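HD domain protein (Enterococcus faecalis, PDB 4LRL) probably hydrolyses deoxyribonucleoside triphosphates as a metal-dependent HD-domain phosphohydrolase whose activity is under allosteric control, binding dGTP and dTTP side by side. Local coordinates at residues Leu73-Phe78 and Lys345-Arg350; Leu282-Lys287 and Pro382-Ala387; Phe78-Ala83 and Thr219-Gly224. All blocks are in the same frame, centred on the assembly; numbering follows the deposited sequence.

Contact 1: Leu73-Phe78 and Lys345-Arg350; sequences LGTSSF and KRFLMR. With DGT (2'-deoxyguanosine-5'-triphosphate), chain R.
With CG anti to the backbone N (chi1 -168°) and the chain extended from CG to NE, Arg350 reaches from just beyond the end of helix 338-348 to the backbone of Phe78, while the Phe78 side chain, its CG beside the backbone N and anti to the carbonyl carbon, runs past the arginine in the opposite direction. The guanidinium grips one atom side-on: NE lies 2.8 Å from Phe78 O, and NH1 also donates to that oxygen at 3.0 Å. Both donors approach from the same face of the carbonyl plane, NE tilted from it and NH1 well above it, yet Phe78 O stays almost exactly in the guanidinium plane. That coplanarity, with two bonds to a single acceptor, fixes the rotation of the group and leaves NH2 and the second N-H of NH1 for the bound dGTP. Arg350 NH2 gives the α-phosphate a nearly straight bond, 2.7 Å to O1A of dGTP at 167°, and NH1 binds the ester oxygen O5'. Guanine atoms lie over one face of the guanidinium, N3 of dGTP 3.2 Å above its plane and toward the rim, and the positive charge probably helps to balance the phosphate. Farther along, Phe78 turns a ring edge to the face of Phe347 in a T-shaped pair, centroids 5.4 Å apart and planes at 74°. Phe78 CD2 packs on Arg350 CG at 3.8 Å, and Thr75 CG2 meets the edge of the Phe347 ring. Lys354, Lys446 and residues of the second subunit, among them Lys38 and Arg68, complete the dGTP site at this interface. The contact thus joins the loop between helices 62-65 and 87-108 to the C-terminal end of helix 338-348, and helix 270-291 packs against both through Met275, Ile278, Leu279 and Val271.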
loop_
_atom_site.group_PDB
_atom_site.type_symbol
_atom_site.label_atom_id
_atom_site.label_comp_id
_atom_site.label_asym_id
_atom_site.label_seq_id
_atom_site.Cartn_x
_atom_site.Cartn_y
_atom_site.Cartn_z
ATOM N N LEU C 73 12.546 -19.090 -1.377
ATOM C CA LEU C 73 13.167 -18.582 -2.604
ATOM C C LEU C 73 14.654 -18.882 -2.738
ATOM O O LEU C 73 15.324 -18.419 -3.686
ATOM C CB LEU C 73 12.874 -17.101 -2.792
ATOM C CG LEU C 73 11.512 -16.767 -3.394
ATOM C CD1 LEU C 73 11.434 -15.260 -3.583
ATOM C CD2 LEU C 73 11.277 -17.515 -4.708
ATOM N N GLY C 74 15.149 -19.685 -1.805
ATOM C CA GLY C 74 16.525 -20.163 -1.838
ATOM C C GLY C 74 17.513 -19.024 -1.747
ATOM O O GLY C 74 17.717 -18.449 -0.677
ATOM N N THR C 75 18.088 -18.685 -2.890
ATOM C CA THR C 75 19.174 -17.735 -2.967
ATOM C C THR C 75 18.691 -16.321 -3.212
ATOM O O THR C 75 19.480 -15.383 -3.141
ATOM C CB THR C 75 20.154 -18.108 -4.095
ATOM O OG1 THR C 75 19.423 -18.297 -5.309
ATOM C CG2 THR C 75 20.932 -19.393 -3.745
ATOM N N SER C 76 17.405 -16.162 -3.496
ATOM C CA SER C 76 16.840 -14.841 -3.742
ATOM C C SER C 76 17.061 -13.831 -2.616
ATOM O O SER C 76 17.150 -12.636 -2.875
ATOM C CB SER C 76 15.358 -14.929 -4.063
ATOM O OG SER C 76 15.182 -15.099 -5.459
ATOM N N SER C 77 17.163 -14.309 -1.382
ATOM C CA SER C 77 17.358 -13.421 -0.244
ATOM C C SER C 77 18.683 -12.653 -0.328
ATOM O O SER C 77 18.864 -11.638 0.334
ATOM C CB SER C 77 17.253 -14.199 1.069
ATOM O OG SER C 77 18.385 -15.036 1.270
ATOM N N PHE C 78 19.606 -13.129 -1.156
ATOM C CA PHE C 78 20.879 -12.427 -1.323
ATOM C C PHE C 78 20.734 -11.146 -2.161
ATOM O O PHE C 78 21.513 -10.188 -2.004
ATOM C CB PHE C 78 21.926 -13.359 -1.921
ATOM C CG PHE C 78 22.386 -14.437 -0.980
ATOM C CD1 PHE C 78 22.064 -15.764 -1.217
ATOM C CD2 PHE C 78 23.154 -14.121 0.147
ATOM C CE1 PHE C 78 22.491 -16.787 -0.346
ATOM C CE2 PHE C 78 23.588 -15.130 1.029
ATOM C CZ PHE C 78 23.256 -16.471 0.771
ATOM N N LYS C 345 33.220 -20.118 1.922
ATOM C CA LYS C 345 33.336 -18.717 2.331
ATOM C C LYS C 345 32.503 -17.812 1.407
ATOM O O LYS C 345 31.783 -16.923 1.882
ATOM C CB LYS C 345 34.804 -18.260 2.395
ATOM C CG LYS C 345 34.982 -16.905 3.064
ATOM C CD LYS C 345 36.399 -16.686 3.608
ATOM C CE LYS C 345 36.401 -15.594 4.704
ATOM N NZ LYS C 345 37.733 -15.368 5.378
ATOM N N ARG C 346 32.574 -18.067 0.100
ATOM C CA ARG C 346 31.840 -17.247 -0.875
ATOM C C ARG C 346 30.332 -17.301 -0.685
ATOM O O ARG C 346 29.655 -16.296 -0.894
ATOM C CB ARG C 346 32.243 -17.578 -2.318
ATOM C CG ARG C 346 33.693 -17.195 -2.605
ATOM C CD ARG C 346 34.211 -17.716 -3.946
ATOM N NE ARG C 346 34.371 -16.614 -4.887
ATOM C CZ ARG C 346 35.531 -16.082 -5.244
ATOM N NH1 ARG C 346 36.671 -16.559 -4.763
ATOM N NH2 ARG C 346 35.554 -15.080 -6.106
ATOM N N PHE C 347 29.825 -18.459 -0.261
ATOM C CA PHE C 347 28.400 -18.621 0.026
ATOM C C PHE C 347 27.964 -18.040 1.364
ATOM O O PHE C 347 26.898 -17.434 1.461
ATOM C CB PHE C 347 27.963 -20.089 -0.045
ATOM C CG PHE C 347 26.468 -20.261 -0.029
ATOM C CD1 PHE C 347 25.730 -20.129 -1.200
ATOM C CD2 PHE C 347 25.792 -20.533 1.164
ATOM C CE1 PHE C 347 24.340 -20.278 -1.186
ATOM C CE2 PHE C 347 24.398 -20.686 1.191
ATOM C CZ PHE C 347 23.673 -20.556 0.023
ATOM N N LEU C 348 28.766 -18.234 2.403
ATOM C CA LEU C 348 28.430 -17.664 3.706
ATOM C C LEU C 348 28.583 -16.148 3.740
ATOM O O LEU C 348 27.793 -15.465 4.386
ATOM C CB LEU C 348 29.259 -18.310 4.817
ATOM C CG LEU C 348 28.969 -19.791 5.087
ATOM C CD1 LEU C 348 30.119 -20.396 5.896
ATOM C CD2 LEU C 348 27.604 -20.017 5.772
ATOM N N MET C 349 29.589 -15.640 3.031
ATOM C CA MET C 349 29.967 -14.215 3.075
ATOM C C MET C 349 29.395 -13.365 1.913
ATOM O O MET C 349 29.655 -12.156 1.839
ATOM C CB MET C 349 31.505 -14.065 3.131
ATOM C CG MET C 349 32.217 -14.772 4.303
ATOM S SD MET C 349 31.242 -14.796 5.813
ATOM C CE MET C 349 32.296 -15.712 6.945
ATOM N N ARG C 350 28.626 -14.009 1.024
ATOM C CA ARG C 350 27.999 -13.378 -0.148
ATOM C C ARG C 350 29.018 -12.812 -1.136
ATOM O O ARG C 350 29.245 -11.602 -1.194
ATOM C CB ARG C 350 26.949 -12.321 0.257
ATOM C CG ARG C 350 26.062 -11.839 -0.899
ATOM C CD ARG C 350 25.212 -10.636 -0.517
ATOM N NE ARG C 350 24.315 -10.181 -1.589
ATOM C CZ ARG C 350 24.688 -9.495 -2.675
ATOM N NH1 ARG C 350 23.780 -9.134 -3.570
ATOM N NH2 ARG C 350 25.963 -9.187 -2.896
HETATM P PG DGT R . 28.284 -3.914 -8.077
HETATM O O1G DGT R . 27.248 -2.981 -8.680
HETATM O O2G DGT R . 29.564 -4.013 -8.896
HETATM O O3G DGT R . 28.500 -3.725 -6.584
HETATM O O3B DGT R . 27.694 -5.417 -8.165
HETATM P PB DGT R . 26.158 -5.740 -8.473
HETATM O O1B DGT R . 26.054 -6.292 -9.870
HETATM O O2B DGT R . 25.295 -4.575 -8.055
HETATM O O3A DGT R . 25.878 -6.950 -7.460
HETATM P PA DGT R . 25.701 -6.827 -5.870
HETATM O O1A DGT R . 26.403 -8.018 -5.281
HETATM O O2A DGT R . 26.011 -5.470 -5.328
HETATM O "O5'" DGT R . 24.124 -7.100 -5.674
HETATM C "C5'" DGT R . 23.112 -6.456 -6.441
HETATM C "C4'" DGT R . 21.997 -5.954 -5.526
HETATM O "O4'" DGT R . 21.640 -6.891 -4.496
HETATM C "C3'" DGT R . 22.443 -4.719 -4.758
HETATM O "O3'" DGT R . 22.440 -3.533 -5.572
HETATM C "C2'" DGT R . 21.482 -4.696 -3.575
HETATM C "C1'" DGT R . 21.091 -6.164 -3.388
HETATM N N9 DGT R . 21.587 -6.716 -2.104
HETATM C C8 DGT R . 20.825 -7.344 -1.185
HETATM N N7 DGT R . 21.555 -7.751 -0.111
HETATM C C5 DGT R . 22.827 -7.376 -0.345
HETATM C C6 DGT R . 24.128 -7.469 0.375
HETATM O O6 DGT R . 24.251 -8.021 1.486
HETATM N N1 DGT R . 25.207 -6.958 -0.203
HETATM C C2 DGT R . 25.171 -6.345 -1.391
HETATM N N2 DGT R . 26.333 -5.860 -1.872
HETATM N N3 DGT R . 24.030 -6.218 -2.122
HETATM C C4 DGT R . 22.842 -6.699 -1.653
#

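Contact 2: Leu282-Lys287 and Pro382-Ala387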
loop_
_atom_site.group_PDB
_atom_site.type_symbol
_atom_site.label_atom_id
_atom_site.label_comp_id
_atom_site.label_asym_id
_atom_site.label_seq_id
_atom_site.Cartn_x
_atom_site.Cartn_y
_atom_site.Cartn_z
ATOM N N LEU C 282 29.929 -25.744 -4.771
ATOM C CA LEU C 282 30.282 -26.065 -3.393
ATOM C C LEU C 282 29.818 -27.462 -2.996
ATOM O O LEU C 282 30.585 -28.241 -2.445
ATOM C CB LEU C 282 29.675 -25.025 -2.449
ATOM C CG LEU C 282 29.713 -25.248 -0.936
ATOM C CD1 LEU C 282 31.140 -25.336 -0.453
ATOM C CD2 LEU C 282 28.938 -24.118 -0.224
ATOM N N LEU C 283 28.564 -27.780 -3.285
ATOM C CA LEU C 283 28.038 -29.096 -2.967
ATOM C C LEU C 283 28.701 -30.147 -3.846
ATOM O O LEU C 283 28.966 -31.267 -3.400
ATOM C CB LEU C 283 26.513 -29.135 -3.132
ATOM C CG LEU C 283 25.689 -28.260 -2.176
ATOM C CD1 LEU C 283 24.256 -28.212 -2.638
ATOM C CD2 LEU C 283 25.761 -28.753 -0.730
ATOM N N HIS C 284 28.969 -29.778 -5.095
ATOM C CA HIS C 284 29.603 -30.700 -6.017
ATOM C C HIS C 284 31.011 -31.071 -5.544
ATOM O O HIS C 284 31.391 -32.243 -5.582
ATOM C CB HIS C 284 29.638 -30.129 -7.432
ATOM C CG HIS C 284 30.086 -31.119 -8.461
ATOM N ND1 HIS C 284 30.988 -30.805 -9.457
ATOM C CD2 HIS C 284 29.784 -32.431 -8.623
ATOM C CE1 HIS C 284 31.204 -31.874 -10.203
ATOM N NE2 HIS C 284 30.487 -32.874 -9.717
ATOM N N ARG C 285 31.758 -30.066 -5.086
ATOM C CA ARG C 285 33.118 -30.256 -4.588
ATOM C C ARG C 285 33.137 -31.154 -3.370
ATOM O O ARG C 285 33.996 -32.016 -3.254
ATOM C CB ARG C 285 33.773 -28.907 -4.251
ATOM C CG ARG C 285 35.266 -28.984 -3.905
ATOM C CD ARG C 285 36.110 -29.594 -5.038
ATOM N NE ARG C 285 37.536 -29.578 -4.712
ATOM C CZ ARG C 285 38.488 -30.161 -5.444
ATOM N NH1 ARG C 285 38.179 -30.817 -6.560
ATOM N NH2 ARG C 285 39.757 -30.094 -5.060
ATOM N N ALA C 286 32.191 -30.939 -2.463
ATOM C CA ALA C 286 32.055 -31.781 -1.279
ATOM C C ALA C 286 31.835 -33.254 -1.650
ATOM O O ALA C 286 32.457 -34.138 -1.071
ATOM C CB ALA C 286 30.937 -31.276 -0.403
ATOM N N LYS C 287 30.957 -33.496 -2.623
ATOM C CA LYS C 287 30.684 -34.841 -3.114
ATOM C C LYS C 287 31.957 -35.467 -3.692
ATOM O O LYS C 287 32.271 -36.632 -3.414
ATOM C CB LYS C 287 29.557 -34.803 -4.158
ATOM C CG LYS C 287 29.143 -36.157 -4.750
ATOM C CD LYS C 287 27.786 -36.055 -5.472
ATOM C CE LYS C 287 27.640 -37.060 -6.623
ATOM N NZ LYS C 287 27.457 -38.461 -6.186
ATOM N N PRO C 382 38.366 -23.406 -13.577
ATOM C CA PRO C 382 37.171 -23.041 -14.360
ATOM C C PRO C 382 35.954 -23.935 -14.096
ATOM O O PRO C 382 34.810 -23.497 -14.268
ATOM C CB PRO C 382 37.632 -23.210 -15.815
ATOM C CG PRO C 382 39.136 -23.273 -15.761
ATOM C CD PRO C 382 39.471 -23.868 -14.440
ATOM N N LYS C 383 36.195 -25.175 -13.684
ATOM C CA LYS C 383 35.096 -26.085 -13.385
ATOM C C LYS C 383 34.250 -25.617 -12.190
ATOM O O LYS C 383 33.069 -25.951 -12.107
ATOM C CB LYS C 383 35.595 -27.508 -13.164
ATOM C CG LYS C 383 36.198 -28.151 -14.394
ATOM C CD LYS C 383 35.861 -29.642 -14.464
ATOM C CE LYS C 383 36.691 -30.382 -15.515
ATOM N NZ LYS C 383 38.090 -30.584 -15.058
ATOM N N TYR C 384 34.856 -24.834 -11.294
ATOM C CA TYR C 384 34.207 -24.381 -10.061
ATOM C C TYR C 384 33.991 -22.883 -10.036
ATOM O O TYR C 384 33.149 -22.382 -9.283
ATOM C CB TYR C 384 35.004 -24.815 -8.824
ATOM C CG TYR C 384 35.253 -26.308 -8.776
ATOM C CD1 TYR C 384 36.414 -26.853 -9.317
ATOM C CD2 TYR C 384 34.309 -27.178 -8.221
ATOM C CE1 TYR C 384 36.642 -28.218 -9.297
ATOM C CE2 TYR C 384 34.528 -28.556 -8.197
ATOM C CZ TYR C 384 35.700 -29.060 -8.738
ATOM O OH TYR C 384 35.948 -30.408 -8.711
ATOM N N TYR C 385 34.730 -22.165 -10.868
ATOM C CA TYR C 385 34.656 -20.712 -10.841
ATOM C C TYR C 385 33.962 -20.082 -12.043
ATOM O O TYR C 385 33.892 -18.858 -12.133
ATOM C CB TYR C 385 36.040 -20.109 -10.573
ATOM C CG TYR C 385 36.450 -20.347 -9.146
ATOM C CD1 TYR C 385 37.308 -21.400 -8.814
ATOM C CD2 TYR C 385 35.929 -19.558 -8.113
ATOM C CE1 TYR C 385 37.671 -21.635 -7.495
ATOM C CE2 TYR C 385 36.279 -19.788 -6.784
ATOM C CZ TYR C 385 37.152 -20.830 -6.486
ATOM O OH TYR C 385 37.498 -21.074 -5.181
ATOM N N THR C 386 33.449 -20.919 -12.948
ATOM C CA THR C 386 32.656 -20.455 -14.083
ATOM C C THR C 386 31.444 -21.348 -14.270
ATOM O O THR C 386 31.407 -22.475 -13.790
ATOM C CB THR C 386 33.450 -20.436 -15.436
ATOM O OG1 THR C 386 33.655 -21.775 -15.922
ATOM C CG2 THR C 386 34.780 -19.719 -15.307
ATOM N N ALA C 387 30.453 -20.838 -14.987
ATOM C CA ALA C 387 29.296 -21.629 -15.364
ATOM C C ALA C 387 28.608 -21.024 -16.569
ATOM O O ALA C 387 28.851 -19.871 -16.928
ATOM C CB ALA C 387 28.300 -21.742 -14.194
#
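Arg285 and Tyr384 meet between helices 270-291 and 382-385, and the arginine can be followed outward from its root. Its CB lies 4.0 Å from Tyr384 CE2. The chain then bends at chi2, which lays CD against the same ring, 3.7 Å from Tyr384 CE2 and nearly as close to CZ. At the tip, Arg285 NH1 donates to Tyr384 OH over 3.1 Å; the N-H...O angle of 139° and a hydroxyl 23° out of the guanidinium plane mark this bond as bent. The guanidinium and phenol planes stand 70° apart and the two side chains cross at about a right angle, so the arginine is not stacked on the ring. NH2 forms a salt bridge with Asp337, and Tyr384 OH is also hydrogen-bonded to Glu288, so the cation and hydroxyl belong to a small polar network. His284 ND1 also approaches Tyr384 CE2, obliquely and no closer than 4.4 Å. Leu340 and Ile339 of helix 338-348 pack on Arg285 and Tyr384 respectively. The arrangement is a helix-to-helix contact, part apolar and part polar, within the HD-associated region, where the short helix 382-385 sits against the long helix 270-291, away from the nucleotide and metal sites.

Contact 3: Phe78-Ala83 and Thr219-Gly224. With DGT (2'-deoxyguanosine-5'-triphosphate), chain R; TTP (thymidine-5'-triphosphate), chain S.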
loop_
_atom_site.group_PDB
_atom_site.type_symbol
_atom_site.label_atom_id
_atom_site.label_comp_id
_atom_site.label_asym_id
_atom_site.label_seq_id
_atom_site.Cartn_x
_atom_site.Cartn_y
_atom_site.Cartn_z
ATOM N N PHE C 78 19.606 -13.129 -1.156
ATOM C CA PHE C 78 20.879 -12.427 -1.323
ATOM C C PHE C 78 20.734 -11.146 -2.161
ATOM O O PHE C 78 21.513 -10.188 -2.004
ATOM C CB PHE C 78 21.926 -13.359 -1.921
ATOM C CG PHE C 78 22.386 -14.437 -0.980
ATOM C CD1 PHE C 78 22.064 -15.764 -1.217
ATOM C CD2 PHE C 78 23.154 -14.121 0.147
ATOM C CE1 PHE C 78 22.491 -16.787 -0.346
ATOM C CE2 PHE C 78 23.588 -15.130 1.029
ATOM C CZ PHE C 78 23.256 -16.471 0.771
ATOM N N THR C 79 19.720 -11.127 -3.026
ATOM C CA THR C 79 19.452 -9.968 -3.874
ATOM C C THR C 79 18.281 -9.134 -3.343
ATOM O O THR C 79 18.302 -7.907 -3.458
ATOM C CB THR C 79 19.192 -10.385 -5.335
ATOM O OG1 THR C 79 20.310 -11.131 -5.822
ATOM C CG2 THR C 79 18.999 -9.164 -6.222
ATOM N N PHE C 80 17.277 -9.809 -2.776
ATOM C CA PHE C 80 16.127 -9.186 -2.126
ATOM C C PHE C 80 16.108 -9.666 -0.679
ATOM O O PHE C 80 15.586 -10.758 -0.391
ATOM C CB PHE C 80 14.823 -9.605 -2.826
ATOM C CG PHE C 80 14.759 -9.218 -4.289
ATOM C CD1 PHE C 80 14.197 -8.007 -4.676
ATOM C CD2 PHE C 80 15.266 -10.073 -5.275
ATOM C CE1 PHE C 80 14.128 -7.650 -6.025
ATOM C CE2 PHE C 80 15.216 -9.724 -6.631
ATOM C CZ PHE C 80 14.650 -8.515 -7.015
ATOM N N HIS C 81 16.690 -8.876 0.234
ATOM C CA HIS C 81 16.946 -9.369 1.578
ATOM C C HIS C 81 15.691 -9.544 2.448
ATOM O O HIS C 81 15.745 -10.129 3.526
ATOM C CB HIS C 81 18.038 -8.551 2.286
ATOM C CG HIS C 81 17.649 -7.140 2.583
ATOM N ND1 HIS C 81 18.085 -6.073 1.830
ATOM C CD2 HIS C 81 16.866 -6.618 3.557
ATOM C CE1 HIS C 81 17.585 -4.955 2.323
ATOM N NE2 HIS C 81 16.840 -5.257 3.372
ATOM N N GLY C 82 14.556 -9.051 1.979
ATOM C CA GLY C 82 13.304 -9.375 2.650
ATOM C C GLY C 82 12.840 -10.805 2.395
ATOM O O GLY C 82 12.020 -11.309 3.143
ATOM N N ALA C 83 13.366 -11.468 1.360
ATOM C CA ALA C 83 12.853 -12.779 0.932
ATOM C C ALA C 83 13.270 -13.965 1.819
ATOM O O ALA C 83 13.790 -14.970 1.308
ATOM C CB ALA C 83 13.238 -13.044 -0.528
ATOM N N THR C 219 9.852 -9.665 -1.095
ATOM C CA THR C 219 10.931 -8.999 -1.822
ATOM C C THR C 219 10.754 -7.481 -1.810
ATOM O O THR C 219 11.735 -6.745 -1.864
ATOM C CB THR C 219 11.054 -9.482 -3.280
ATOM O OG1 THR C 219 9.824 -9.240 -3.964
ATOM C CG2 THR C 219 11.399 -10.966 -3.343
ATOM N N GLY C 220 9.505 -7.020 -1.723
ATOM C CA GLY C 220 9.196 -5.587 -1.745
ATOM C C GLY C 220 8.939 -5.017 -3.134
ATOM O O GLY C 220 8.906 -3.805 -3.306
ATOM N N THR C 221 8.764 -5.895 -4.126
ATOM C CA THR C 221 8.339 -5.490 -5.468
ATOM C C THR C 221 6.824 -5.277 -5.456
ATOM O O THR C 221 6.083 -5.911 -6.203
ATOM C CB THR C 221 8.735 -6.524 -6.565
ATOM O OG1 THR C 221 7.979 -7.723 -6.400
ATOM C CG2 THR C 221 10.207 -6.872 -6.502
ATOM N N GLU C 222 6.389 -4.359 -4.598
ATOM C CA GLU C 222 4.973 -4.099 -4.299
ATOM C C GLU C 222 4.040 -3.927 -5.498
ATOM O O GLU C 222 2.814 -4.030 -5.346
ATOM C CB GLU C 222 4.829 -2.895 -3.350
ATOM C CG GLU C 222 5.698 -1.680 -3.697
ATOM C CD GLU C 222 5.279 -0.429 -2.943
ATOM O OE1 GLU C 222 4.052 -0.200 -2.808
ATOM O OE2 GLU C 222 6.170 0.326 -2.485
ATOM N N TYR C 223 4.613 -3.661 -6.672
ATOM C CA TYR C 223 3.815 -3.445 -7.884
ATOM C C TYR C 223 3.843 -4.649 -8.827
ATOM O O TYR C 223 3.226 -4.620 -9.904
ATOM C CB TYR C 223 4.232 -2.152 -8.599
ATOM C CG TYR C 223 3.869 -0.894 -7.835
ATOM C CD1 TYR C 223 4.828 -0.194 -7.102
ATOM C CD2 TYR C 223 2.561 -0.406 -7.840
ATOM C CE1 TYR C 223 4.491 0.969 -6.394
ATOM C CE2 TYR C 223 2.212 0.751 -7.135
ATOM C CZ TYR C 223 3.180 1.433 -6.416
ATOM O OH TYR C 223 2.829 2.579 -5.724
ATOM N N GLY C 224 4.538 -5.709 -8.406
ATOM C CA GLY C 224 4.482 -6.993 -9.103
ATOM C C GLY C 224 3.298 -7.854 -8.666
ATOM O O GLY C 224 3.382 -9.085 -8.702
HETATM P PG DGT R . 28.284 -3.914 -8.077
HETATM O O1G DGT R . 27.248 -2.981 -8.680
HETATM O O2G DGT R . 29.564 -4.013 -8.896
HETATM O O3G DGT R . 28.500 -3.725 -6.584
HETATM O O3B DGT R . 27.694 -5.417 -8.165
HETATM P PB DGT R . 26.158 -5.740 -8.473
HETATM O O1B DGT R . 26.054 -6.292 -9.870
HETATM O O2B DGT R . 25.295 -4.575 -8.055
HETATM O O3A DGT R . 25.878 -6.950 -7.460
HETATM P PA DGT R . 25.701 -6.827 -5.870
HETATM O O1A DGT R . 26.403 -8.018 -5.281
HETATM O O2A DGT R . 26.011 -5.470 -5.328
HETATM O "O5'" DGT R . 24.124 -7.100 -5.674
HETATM C "C5'" DGT R . 23.112 -6.456 -6.441
HETATM C "C4'" DGT R . 21.997 -5.954 -5.526
HETATM O "O4'" DGT R . 21.640 -6.891 -4.496
HETATM C "C3'" DGT R . 22.443 -4.719 -4.758
HETATM O "O3'" DGT R . 22.440 -3.533 -5.572
HETATM C "C2'" DGT R . 21.482 -4.696 -3.575
HETATM C "C1'" DGT R . 21.091 -6.164 -3.388
HETATM N N9 DGT R . 21.587 -6.716 -2.104
HETATM C C8 DGT R . 20.825 -7.344 -1.185
HETATM N N7 DGT R . 21.555 -7.751 -0.111
HETATM C C5 DGT R . 22.827 -7.376 -0.345
HETATM C C6 DGT R . 24.128 -7.469 0.375
HETATM O O6 DGT R . 24.251 -8.021 1.486
HETATM N N1 DGT R . 25.207 -6.958 -0.203
HETATM C C2 DGT R . 25.171 -6.345 -1.391
HETATM N N2 DGT R . 26.333 -5.860 -1.872
HETATM N N3 DGT R . 24.030 -6.218 -2.122
HETATM C C4 DGT R . 22.842 -6.699 -1.653
HETATM P PA TTP S . 20.340 -4.157 -8.839
HETATM O O1A TTP S . 21.632 -3.906 -8.105
HETATM O O2A TTP S . 20.126 -5.477 -9.526
HETATM O O3A TTP S . 20.051 -2.999 -9.935
HETATM P PB TTP S . 20.265 -1.389 -9.793
HETATM O O1B TTP S . 19.674 -0.924 -8.482
HETATM O O2B TTP S . 19.693 -0.753 -11.041
HETATM O O3B TTP S . 21.876 -1.122 -9.735
HETATM P PG TTP S . 23.102 -2.080 -10.241
HETATM O O1G TTP S . 24.214 -1.082 -10.511
HETATM O O2G TTP S . 22.582 -2.791 -11.480
HETATM O O3G TTP S . 23.441 -3.000 -9.091
HETATM O "O5'" TTP S . 19.144 -3.969 -7.785
HETATM C "C5'" TTP S . 19.345 -3.464 -6.464
HETATM C "C4'" TTP S . 18.107 -3.750 -5.625
HETATM O "O4'" TTP S . 16.938 -3.422 -6.384
HETATM C "C3'" TTP S . 18.019 -5.223 -5.256
HETATM O "O3'" TTP S . 17.684 -5.400 -3.884
HETATM C "C2'" TTP S . 16.869 -5.765 -6.073
HETATM C "C1'" TTP S . 16.050 -4.540 -6.444
HETATM N N1 TTP S . 15.473 -4.713 -7.779
HETATM C C2 TTP S . 14.067 -4.541 -7.990
HETATM O O2 TTP S . 13.304 -4.228 -7.041
HETATM N N3 TTP S . 13.552 -4.711 -9.227
HETATM C C4 TTP S . 14.350 -5.048 -10.259
HETATM O O4 TTP S . 13.837 -5.198 -11.393
HETATM C C5 TTP S . 15.734 -5.224 -10.074
HETATM C C5M TTP S . 16.658 -5.601 -11.214
HETATM C C6 TTP S . 16.278 -5.052 -8.807
HETATM O O HOH W 1 13.967 -7.293 -0.226
#
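Over one face of the Phe80 ring lies C2' of the dTTP deoxyribose, 3.3 Å from Phe80 CE1, and the thymine O2 lies at the ring edge, in its plane. The two threonines reach the ring obliquely: Thr219 CB is 3.7 Å from Phe80 CD1, and Thr221 CG2 is 4.0 Å from Phe80 CE1. The imidazole of His81, for its part, turns an edge to C8 of the guanine of dGTP. With chi1 at 59°, Thr219 OG1 sits between the backbone N and the carbonyl carbon and bonds back to Asp215 O; CG2, anti to the carbonyl carbon, touches both Phe80 CB, at 3.7 Å, and Ala83 CB. Two loops meet here beside the paired nucleotide sites, and Phe80 to Ala83 forms a type I beta turn closed by Ala83 N to Phe80 O. Gly220, with positive phi, is the first residue beyond helix 206-219, which carries the metal ligand Asp207 in its first turn. A water bridges the loops, accepting from Gly82 N at 2.9 Å and donating to Thr219 O. Ahead of the turn, Thr79 O accepts a short bond, 2.6 Å, from O3' of dTTP, whose other partners include His269 of the same chain and Arg41 of the second subunit.

How the contacts relate
After its opening strands and helices 53-60 and 62-65, the chain enters the loop before helix 87-108, where residues 73-78 and 78-83 share Phe78. Contact 3 closes first, once the chain has run through helices 87-108 to 206-219, tying this loop to the turn after helix 206-219. It is nested inside the larger loop closed by contact 1, which ties the same region to the end of helix 338-348. Residues 282-287 lie within that larger loop but their partner, 382-387, follows it, so contacts 1 and 2 cross, while contacts 3 and 2 are in series. Contact 2 ties helix 270-291 to helix 382-385 and meets contact 1 through Phe347 on Leu282.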